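Local coordinates for ABC transporter periplasmic-binding protein YtfQ (Mycobacterium smegmatis, PDB 6HBM), which probably serves as the sugar-binding component of an ABC importer, holding a furanose such as alpha-L-arabinofuranose in the cleft between its two domains, at residues A[125-130]-A[161-166]; A[153-158]-A[182-187]; A[212-217]-A[239-244]. All blocks are in the same frame, centred on the assembly; numbering follows the deposited sequence.

Contact 1: A[125-130]-A[161-166]. With AHR (alpha-L-arabinofuranose), chain J.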
loop_
_atom_site.group_PDB
_atom_site.type_symbol
_atom_site.label_atom_id
_atom_site.label_comp_id
_atom_site.label_asym_id
_atom_site.label_seq_id
_atom_site.Cartn_x
_atom_site.Cartn_y
_atom_site.Cartn_z
ATOM N N ILE A 125 5.256 -6.364 -5.494
ATOM C CA ILE A 125 6.234 -7.458 -5.517
ATOM C C ILE A 125 7.650 -6.857 -5.324
ATOM O O ILE A 125 8.332 -7.251 -4.379
ATOM C CB ILE A 125 6.109 -8.341 -6.800
ATOM C CG1 ILE A 125 4.732 -9.027 -6.899
ATOM C CG2 ILE A 125 7.209 -9.397 -6.839
ATOM C CD1 ILE A 125 3.820 -8.482 -7.968
ATOM N N GLU A 126 8.056 -5.856 -6.148
ATOM C CA GLU A 126 9.372 -5.248 -5.968
ATOM C C GLU A 126 9.486 -4.547 -4.624
ATOM O O GLU A 126 10.560 -4.611 -4.034
ATOM C CB GLU A 126 9.795 -4.315 -7.106
ATOM C CG GLU A 126 10.962 -4.854 -7.928
ATOM C CD GLU A 126 12.350 -4.448 -7.468
ATOM O OE1 GLU A 126 13.100 -5.315 -6.973
ATOM O OE2 GLU A 126 12.712 -3.267 -7.658
ATOM N N GLU A 127 8.393 -3.940 -4.092
ATOM C CA GLU A 127 8.462 -3.312 -2.761
ATOM C C GLU A 127 8.893 -4.366 -1.711
ATOM O O GLU A 127 9.838 -4.119 -0.945
ATOM C CB GLU A 127 7.135 -2.647 -2.377
ATOM C CG GLU A 127 6.888 -1.373 -3.164
ATOM C CD GLU A 127 5.543 -0.711 -2.939
ATOM O OE1 GLU A 127 4.723 -1.267 -2.171
ATOM O OE2 GLU A 127 5.313 0.371 -3.530
ATOM N N GLY A 128 8.260 -5.550 -1.753
ATOM C CA GLY A 128 8.630 -6.673 -0.901
ATOM C C GLY A 128 10.031 -7.171 -1.219
ATOM O O GLY A 128 10.831 -7.396 -0.312
ATOM N N ARG A 129 10.347 -7.314 -2.521
ATOM C CA ARG A 129 11.660 -7.752 -3.007
ATOM C C ARG A 129 12.744 -6.880 -2.453
ATOM O O ARG A 129 13.703 -7.381 -1.883
ATOM C CB ARG A 129 11.714 -7.679 -4.539
ATOM C CG ARG A 129 12.884 -8.411 -5.176
ATOM C CD ARG A 129 12.573 -8.692 -6.635
ATOM N NE ARG A 129 11.533 -9.716 -6.778
ATOM C CZ ARG A 129 10.682 -9.841 -7.800
ATOM N NH1 ARG A 129 10.713 -8.980 -8.814
ATOM N NH2 ARG A 129 9.788 -10.816 -7.809
ATOM N N ARG A 130 12.568 -5.573 -2.604
ATOM C CA ARG A 130 13.484 -4.540 -2.138
ATOM C C ARG A 130 13.837 -4.676 -0.657
ATOM O O ARG A 130 15.018 -4.517 -0.275
ATOM C CB ARG A 130 12.857 -3.152 -2.378
ATOM C CG ARG A 130 12.953 -2.670 -3.801
ATOM C CD ARG A 130 12.858 -1.170 -3.885
ATOM N NE ARG A 130 14.189 -0.568 -3.958
ATOM C CZ ARG A 130 14.489 0.560 -4.598
ATOM N NH1 ARG A 130 13.537 1.255 -5.229
ATOM N NH2 ARG A 130 15.742 1.004 -4.619
ATOM N N ILE A 161 -0.757 -10.022 -0.537
ATOM C CA ILE A 161 -0.396 -11.247 -1.272
ATOM C C ILE A 161 0.938 -11.004 -1.982
ATOM O O ILE A 161 1.895 -11.729 -1.733
ATOM C CB ILE A 161 -1.509 -11.661 -2.268
ATOM N N ASP A 162 1.007 -9.938 -2.805
ATOM C CA ASP A 162 2.200 -9.557 -3.584
ATOM C C ASP A 162 3.442 -9.204 -2.732
ATOM O O ASP A 162 4.548 -9.571 -3.118
ATOM C CB ASP A 162 1.870 -8.402 -4.576
ATOM C CG ASP A 162 1.168 -8.792 -5.898
ATOM O OD1 ASP A 162 0.901 -9.997 -6.100
ATOM O OD2 ASP A 162 0.897 -7.879 -6.732
ATOM N N ARG A 163 3.282 -8.520 -1.594
ATOM C CA ARG A 163 4.444 -8.171 -0.752
ATOM C C ARG A 163 5.084 -9.383 -0.117
ATOM O O ARG A 163 6.309 -9.477 -0.072
ATOM C CB ARG A 163 4.079 -7.143 0.326
ATOM C CG ARG A 163 3.966 -5.757 -0.270
ATOM C CD ARG A 163 3.236 -4.736 0.578
ATOM N NE ARG A 163 3.250 -3.426 -0.078
ATOM C CZ ARG A 163 2.664 -2.332 0.396
ATOM N NH1 ARG A 163 2.004 -2.367 1.548
ATOM N NH2 ARG A 163 2.727 -1.192 -0.284
ATOM N N LYS A 164 4.247 -10.297 0.387
ATOM C CA LYS A 164 4.659 -11.562 1.015
ATOM C C LYS A 164 5.538 -12.350 0.017
ATOM O O LYS A 164 6.660 -12.744 0.361
ATOM C CB LYS A 164 3.385 -12.366 1.396
ATOM C CG LYS A 164 3.602 -13.674 2.125
ATOM C CD LYS A 164 2.271 -14.375 2.388
ATOM C CE LYS A 164 2.407 -15.481 3.413
ATOM N NZ LYS A 164 1.089 -16.078 3.751
ATOM N N THR A 165 5.016 -12.516 -1.232
ATOM C CA THR A 165 5.645 -13.206 -2.376
ATOM C C THR A 165 7.009 -12.599 -2.735
ATOM O O THR A 165 7.976 -13.333 -2.963
ATOM C CB THR A 165 4.714 -13.111 -3.619
ATOM O OG1 THR A 165 3.381 -13.454 -3.250
ATOM C CG2 THR A 165 5.158 -13.999 -4.765
ATOM N N GLY A 166 7.050 -11.274 -2.829
ATOM C CA GLY A 166 8.268 -10.549 -3.158
ATOM C C GLY A 166 9.323 -10.654 -2.082
ATOM O O GLY A 166 10.491 -10.903 -2.373
HETATM O O5 AHR J . -3.204 -0.569 -0.917
HETATM C C5 AHR J . -2.007 0.004 -0.425
HETATM C C4 AHR J . -1.936 -0.279 1.045
HETATM O O4 AHR J . -3.188 0.113 1.673
HETATM C C3 AHR J . -0.872 0.479 1.823
HETATM O O3 AHR J . 0.443 -0.046 1.721
HETATM C C2 AHR J . -1.435 0.361 3.230
HETATM O O2 AHR J . -0.733 1.172 4.165
HETATM C C1 AHR J . -2.905 0.703 2.958
HETATM O O1 AHR J . -3.827 0.241 3.977
#

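Contact 2: A[153-158]-A[182-187]. With AHR (alpha-L-arabinofuranose), chain J.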
loop_
_atom_site.group_PDB
_atom_site.type_symbol
_atom_site.label_atom_id
_atom_site.label_comp_id
_atom_site.label_asym_id
_atom_site.label_seq_id
_atom_site.Cartn_x
_atom_site.Cartn_y
_atom_site.Cartn_z
ATOM N N GLY A 153 -0.340 -8.049 5.811
ATOM C CA GLY A 153 -1.425 -7.102 5.589
ATOM C C GLY A 153 -2.784 -7.761 5.675
ATOM O O GLY A 153 -2.873 -8.942 5.997
ATOM N N THR A 154 -3.849 -7.010 5.366
ATOM C CA THR A 154 -5.218 -7.541 5.376
ATOM C C THR A 154 -5.306 -8.775 4.434
ATOM O O THR A 154 -4.812 -8.737 3.305
ATOM C CB THR A 154 -6.249 -6.427 5.009
ATOM O OG1 THR A 154 -6.276 -5.421 6.032
ATOM C CG2 THR A 154 -7.666 -6.968 4.810
ATOM N N THR A 155 -5.893 -9.879 4.933
ATOM C CA THR A 155 -6.033 -11.129 4.184
ATOM C C THR A 155 -6.970 -10.915 2.993
ATOM O O THR A 155 -8.138 -10.598 3.197
ATOM C CB THR A 155 -6.546 -12.232 5.140
ATOM O OG1 THR A 155 -5.629 -12.359 6.230
ATOM C CG2 THR A 155 -6.722 -13.579 4.455
ATOM N N GLY A 156 -6.442 -11.061 1.779
ATOM C CA GLY A 156 -7.214 -10.902 0.545
ATOM C C GLY A 156 -6.808 -9.738 -0.349
ATOM O O GLY A 156 -7.006 -9.801 -1.565
ATOM N N ALA A 157 -6.268 -8.651 0.235
ATOM C CA ALA A 157 -5.834 -7.455 -0.507
ATOM C C ALA A 157 -4.600 -7.748 -1.372
ATOM O O ALA A 157 -3.706 -8.472 -0.907
ATOM C CB ALA A 157 -5.507 -6.340 0.479
ATOM N N ASP A 158 -4.540 -7.169 -2.610
ATOM C CA ASP A 158 -3.410 -7.335 -3.547
ATOM C C ASP A 158 -2.051 -7.026 -2.894
ATOM O O ASP A 158 -1.178 -7.887 -2.952
ATOM C CB ASP A 158 -3.624 -6.483 -4.828
ATOM C CG ASP A 158 -2.614 -6.626 -5.994
ATOM O OD1 ASP A 158 -2.170 -7.768 -6.267
ATOM O OD2 ASP A 158 -2.315 -5.595 -6.668
ATOM N N SER A 182 4.753 -15.682 10.821
ATOM C CA SER A 182 4.061 -14.790 9.888
ATOM C C SER A 182 2.562 -14.736 10.221
ATOM O O SER A 182 1.929 -15.788 10.337
ATOM C CB SER A 182 4.247 -15.300 8.466
ATOM O OG SER A 182 3.757 -14.385 7.500
ATOM N N GLN A 183 1.991 -13.536 10.394
ATOM C CA GLN A 183 0.574 -13.441 10.717
ATOM C C GLN A 183 -0.024 -12.072 10.390
ATOM O O GLN A 183 0.640 -11.048 10.536
ATOM C CB GLN A 183 0.332 -13.808 12.190
ATOM C CG GLN A 183 -0.931 -14.636 12.386
ATOM C CD GLN A 183 -1.515 -14.455 13.758
ATOM O OE1 GLN A 183 -1.387 -15.325 14.627
ATOM N NE2 GLN A 183 -2.176 -13.319 13.982
ATOM N N THR A 184 -1.288 -12.078 9.930
ATOM C CA THR A 184 -2.036 -10.880 9.533
ATOM C C THR A 184 -2.309 -9.922 10.706
ATOM O O THR A 184 -2.672 -10.354 11.810
ATOM C CB THR A 184 -3.338 -11.250 8.769
ATOM O OG1 THR A 184 -3.889 -10.067 8.190
ATOM C CG2 THR A 184 -4.398 -11.911 9.657
ATOM N N GLY A 185 -2.114 -8.629 10.419
ATOM C CA GLY A 185 -2.355 -7.508 11.320
ATOM C C GLY A 185 -3.252 -6.443 10.713
ATOM O O GLY A 185 -3.270 -5.321 11.206
ATOM N N ASP A 186 -3.975 -6.765 9.621
ATOM C CA ASP A 186 -4.952 -5.901 8.957
ATOM C C ASP A 186 -4.490 -4.436 8.570
ATOM O O ASP A 186 -5.358 -3.588 8.299
ATOM C CB ASP A 186 -6.229 -5.836 9.826
ATOM C CG ASP A 186 -7.509 -6.015 9.030
ATOM O OD1 ASP A 186 -7.914 -5.053 8.318
ATOM O OD2 ASP A 186 -8.103 -7.114 9.107
ATOM N N PHE A 187 -3.161 -4.179 8.445
ATOM C CA PHE A 187 -2.599 -2.855 8.115
ATOM C C PHE A 187 -2.984 -1.780 9.133
ATOM O O PHE A 187 -3.296 -0.663 8.742
ATOM C CB PHE A 187 -2.967 -2.381 6.690
ATOM C CG PHE A 187 -2.379 -3.089 5.494
ATOM C CD1 PHE A 187 -1.053 -3.494 5.488
ATOM C CD2 PHE A 187 -3.090 -3.169 4.304
ATOM C CE1 PHE A 187 -0.485 -4.053 4.354
ATOM C CE2 PHE A 187 -2.524 -3.738 3.172
ATOM C CZ PHE A 187 -1.224 -4.172 3.202
HETATM O O5 AHR J . -3.204 -0.569 -0.917
HETATM C C5 AHR J . -2.007 0.004 -0.425
HETATM C C4 AHR J . -1.936 -0.279 1.045
HETATM O O4 AHR J . -3.188 0.113 1.673
HETATM C C3 AHR J . -0.872 0.479 1.823
HETATM O O3 AHR J . 0.443 -0.046 1.721
HETATM C C2 AHR J . -1.435 0.361 3.230
HETATM O O2 AHR J . -0.733 1.172 4.165
HETATM C C1 AHR J . -2.905 0.703 2.958
HETATM O O1 AHR J . -3.827 0.241 3.977
#

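Contact 3: A[212-217]-A[239-244]. With ZN (zinc ion), chain C; AHR (alpha-L-arabinofuranose), chain J.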
loop_
_atom_site.group_PDB
_atom_site.type_symbol
_atom_site.label_atom_id
_atom_site.label_comp_id
_atom_site.label_asym_id
_atom_site.label_seq_id
_atom_site.Cartn_x
_atom_site.Cartn_y
_atom_site.Cartn_z
ATOM N N GLN A 212 4.526 -5.086 6.514
ATOM C CA GLN A 212 4.009 -4.784 5.163
ATOM C C GLN A 212 3.394 -3.359 5.017
ATOM O O GLN A 212 3.001 -2.968 3.916
ATOM C CB GLN A 212 3.033 -5.872 4.676
ATOM C CG GLN A 212 3.745 -7.153 4.266
ATOM C CD GLN A 212 2.768 -8.254 3.967
ATOM O OE1 GLN A 212 1.565 -8.027 3.820
ATOM N NE2 GLN A 212 3.252 -9.486 3.897
ATOM N N ASN A 213 3.366 -2.565 6.084
ATOM C CA ASN A 213 2.944 -1.178 6.008
ATOM C C ASN A 213 3.455 -0.568 7.276
ATOM O O ASN A 213 3.230 -1.134 8.347
ATOM C CB ASN A 213 1.426 -1.055 5.762
ATOM C CG ASN A 213 0.485 -0.822 6.922
ATOM O OD1 ASN A 213 0.534 -1.461 7.978
ATOM N ND2 ASN A 213 -0.456 0.067 6.726
ATOM N N ASP A 214 4.277 0.469 7.177
ATOM C CA ASP A 214 4.916 1.018 8.376
ATOM C C ASP A 214 3.970 1.153 9.581
ATOM O O ASP A 214 4.430 0.947 10.689
ATOM C CB ASP A 214 5.647 2.332 8.079
ATOM C CG ASP A 214 4.811 3.412 7.440
ATOM O OD1 ASP A 214 3.570 3.241 7.364
ATOM O OD2 ASP A 214 5.394 4.430 7.010
ATOM N N ASP A 215 2.663 1.423 9.364
ATOM C CA ASP A 215 1.650 1.514 10.435
ATOM C C ASP A 215 1.667 0.305 11.377
ATOM O O ASP A 215 1.664 0.494 12.602
ATOM C CB ASP A 215 0.221 1.714 9.870
ATOM C CG ASP A 215 -0.292 3.137 9.969
ATOM O OD1 ASP A 215 0.163 3.992 9.159
ATOM O OD2 ASP A 215 -1.181 3.392 10.835
ATOM N N MET A 216 1.704 -0.923 10.824
ATOM C CA MET A 216 1.824 -2.128 11.665
ATOM C C MET A 216 3.196 -2.135 12.375
ATOM O O MET A 216 3.251 -2.458 13.560
ATOM C CB MET A 216 1.637 -3.418 10.855
ATOM C CG MET A 216 0.183 -3.690 10.473
ATOM S SD MET A 216 -0.135 -5.028 9.261
ATOM C CE MET A 216 1.345 -4.927 8.183
ATOM N N GLY A 217 4.254 -1.723 11.657
ATOM C CA GLY A 217 5.610 -1.583 12.188
ATOM C C GLY A 217 5.750 -0.571 13.319
ATOM O O GLY A 217 6.648 -0.678 14.157
ATOM N N ALA A 239 10.086 -1.732 6.900
ATOM C CA ALA A 239 8.689 -1.628 6.459
ATOM C C ALA A 239 8.469 -0.944 5.112
ATOM O O ALA A 239 9.425 -0.527 4.454
ATOM C CB ALA A 239 7.885 -0.912 7.531
ATOM N N VAL A 240 7.180 -0.877 4.690
ATOM C CA VAL A 240 6.749 -0.253 3.426
ATOM C C VAL A 240 5.914 1.059 3.737
ATOM O O VAL A 240 5.549 1.302 4.893
ATOM C CB VAL A 240 5.937 -1.306 2.595
ATOM C CG1 VAL A 240 5.854 -0.912 1.138
ATOM C CG2 VAL A 240 6.543 -2.693 2.723
ATOM N N ASP A 241 5.740 1.929 2.716
ATOM C CA ASP A 241 4.894 3.143 2.649
ATOM C C ASP A 241 5.633 4.496 2.725
ATOM O O ASP A 241 5.328 5.381 1.914
ATOM C CB ASP A 241 3.729 3.169 3.654
ATOM C CG ASP A 241 2.665 2.112 3.443
ATOM O OD1 ASP A 241 2.623 1.513 2.345
ATOM O OD2 ASP A 241 1.846 1.916 4.349
ATOM N N ALA A 242 6.521 4.680 3.709
ATOM C CA ALA A 242 7.269 5.930 3.926
ATOM C C ALA A 242 6.334 7.086 4.360
ATOM O O ALA A 242 6.438 8.210 3.847
ATOM C CB ALA A 242 8.099 6.310 2.691
ATOM N N THR A 243 5.443 6.812 5.339
ATOM C CA THR A 243 4.511 7.819 5.853
ATOM C C THR A 243 5.264 8.744 6.792
ATOM O O THR A 243 6.382 8.422 7.197
ATOM C CB THR A 243 3.286 7.181 6.545
ATOM O OG1 THR A 243 3.674 6.580 7.785
ATOM C CG2 THR A 243 2.552 6.180 5.650
ATOM N N HIS A 244 4.653 9.892 7.133
ATOM C CA HIS A 244 5.280 10.901 7.998
ATOM C C HIS A 244 5.810 10.236 9.246
ATOM O O HIS A 244 7.028 10.190 9.448
ATOM C CB HIS A 244 4.282 12.048 8.367
ATOM C CG HIS A 244 4.909 13.306 8.924
ATOM N ND1 HIS A 244 4.154 14.447 9.148
ATOM C CD2 HIS A 244 6.194 13.567 9.259
ATOM C CE1 HIS A 244 4.990 15.343 9.631
ATOM N NE2 HIS A 244 6.229 14.868 9.700
HETATM ZN ZN ZN C . 2.054 14.040 9.301
HETATM O O5 AHR J . -3.204 -0.569 -0.917
HETATM C C5 AHR J . -2.007 0.004 -0.425
HETATM C C4 AHR J . -1.936 -0.279 1.045
HETATM O O4 AHR J . -3.188 0.113 1.673
HETATM C C3 AHR J . -0.872 0.479 1.823
HETATM O O3 AHR J . 0.443 -0.046 1.721
HETATM C C2 AHR J . -1.435 0.361 3.230
HETATM O O2 AHR J . -0.733 1.172 4.165
HETATM C C1 AHR J . -2.905 0.703 2.958
HETATM O O1 AHR J . -3.827 0.241 3.977
HETATM O O HOH W 1 2.878 13.237 11.260
#

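Contact 1: A[125-130]-A[161-166]
Asp162, the first residue of 161-166 to meet the other helix, lies against the CG1-CD1 arm of Ile125, its CB 3.7 Å from Ile125 CG1 and the two side chains slanting across each other. The Asp162 carboxylate has its salt bridge with Arg84, so Ile125 acts as an apolar neighbour beside that pair. Arg163 comes next. Its chain runs straight from CG to NE (chi3 177°) and carries the guanidinium past Glu127 to the sugar. Glu127 OE1 takes a salt-bridge hydrogen bond from Arg163 NH2 at 2.7 Å, nearly along its C-O axis, and a weak one from NE; the carboxylate and guanidinium planes stand 35° apart. O3 of the arabinofuranose lies in the guanidinium plane at its edge and accepts a hydrogen bond from Arg163 NH1 at 2.8 Å. At Gly166 the backbones meet: Gly166 CA gives a CA-H...O contact to Ile125 O at 3.5 Å. With Gly128 also lacking a side chain on the facing helix, the axes of the two short segments approach to 6.7 Å at a crossing angle of -38°. Glu127 is thus a second-shell acid that probably offsets the charge of the buried guanidinium and restricts its rotation, presenting NH1 to sugar O3.

Contact 2: A[153-158]-A[182-187]
The ring of Phe187 lies between Gly153 and the bound sugar, and its two faces meet different chemistry. Over one face sits Gly153 CA, 3.7 Å from the ring centroid and 24° off the normal, which meets the criteria for a CH-pi contact; the peptide N of Thr154 lies over the centre of the same face. Over the opposite face comes C2 of alpha-L-arabinofuranose, 4.0 Å above the plane and displaced toward the rim, while Phe187 CD2 is 3.5 Å from the sugar O1. Phe187 CG is anti to its own carbonyl carbon (chi1 -69°), which swings the ring back over the 153-154 peptide. Away from the ring, the polar side chains are set at an angle to one another. Thr184 sends OG1 to Gly153 O in a hydrogen bond of 2.7 Å; this donor stands 45° above the carbonyl plane, so the bond does not follow a lone pair. Thr155 crosses Thr184 at about a right angle, with Thr155 OG1 3.6 Å from Thr184 CB. Thr154 and Asp186 pass at a slant, and Thr154 OG1 gives Asp186 OD1 a weak hydrogen bond of 2.8 Å. The 153-158 side is shaped by a type II turn from Thr154 to Ala157, which leads to the N-cap of helix 158-171. The segments lie at the C-terminal ends of neighbouring parallel strands 146-152 and 177-184, joined by a beta-alpha-beta crossover. Chemically, the Thr184 bond, with the weaker one from Thr154, links the two loops, while Gly153 behind the ring probably helps set where its other face meets the sugar, an aromatic wall of a kind common in carbohydrate sites.

Contact 3: A[212-217]-A[239-244]
Two carboxylates come close here: Asp214 OD1 is 3.7 Å from Asp241 OD2. The evidence for how the pair is accommodated lies in the different partners of the two acids. Asp214 is turned toward Thr243, its CG between its backbone N and carbonyl carbon (chi1 55°). Its OD2 accepts from Thr243 N at 2.9 Å, almost head-on, and also from Thr243 OG1 at 2.9 Å, this second donor standing above the carboxylate plane. The backbone adds a third link, Asp214 N to Val240 O at 2.7 Å, beside which Ala239 CB packs on Asp214 CA. Asp241 instead faces the sugar and grips it with both oxygens: OD1 accepts from O3 of the arabinofuranose at 2.8 Å, and OD2 accepts from its O2 at 2.7 Å. Arg163 is a long, weak ionic partner of the same acid. Asn213 completes the grip, since its ND2 gives sugar O2 a nearly straight bond of 2.8 Å (167° at the hydrogen). Sugar O2 therefore both donates to an acid and accepts from an amide, and the two flat groups that hold it are almost perpendicular, at 89°. The other end of the Asn213 amide is engaged too, as OD1 caps helix 214-226 by accepting from Met216 N. The sugar hydroxyls and the bonds to Thr243 probably ease the repulsion between the acids. At the end of the segment, His244 ND1 binds a zinc ion at 2.1 Å, with a water as a further ligand. The segments stand at the C-terminal ends of neighbouring parallel strands 208-211 and 236-239, and lead into helices; such strand-to-helix loops line the ligand cleft of the sugar-binding periplasmic protein fold.

Overall arrangement
Following the chain from the N terminus, contact 1 opens on helix 124-138, and contact 2 opens just beyond strand 146-152 before helix 158-171 closes contact 1. Contact 2 closes only at the end of strand 177-184, so these two loops cross. Contact 3 lies in series behind both, opening after strand 208-211 and closing at the end of strand 236-239. All three belong to the domain built on the six-stranded sheet and touch the same sugar, their centres 13 to 14 Å apart. Direct touches join them: Gly153 N of contact 2 probably bonds Gln212 OE1 of contact 3, and Arg163 of contact 1 packs against both Phe187 and Val240.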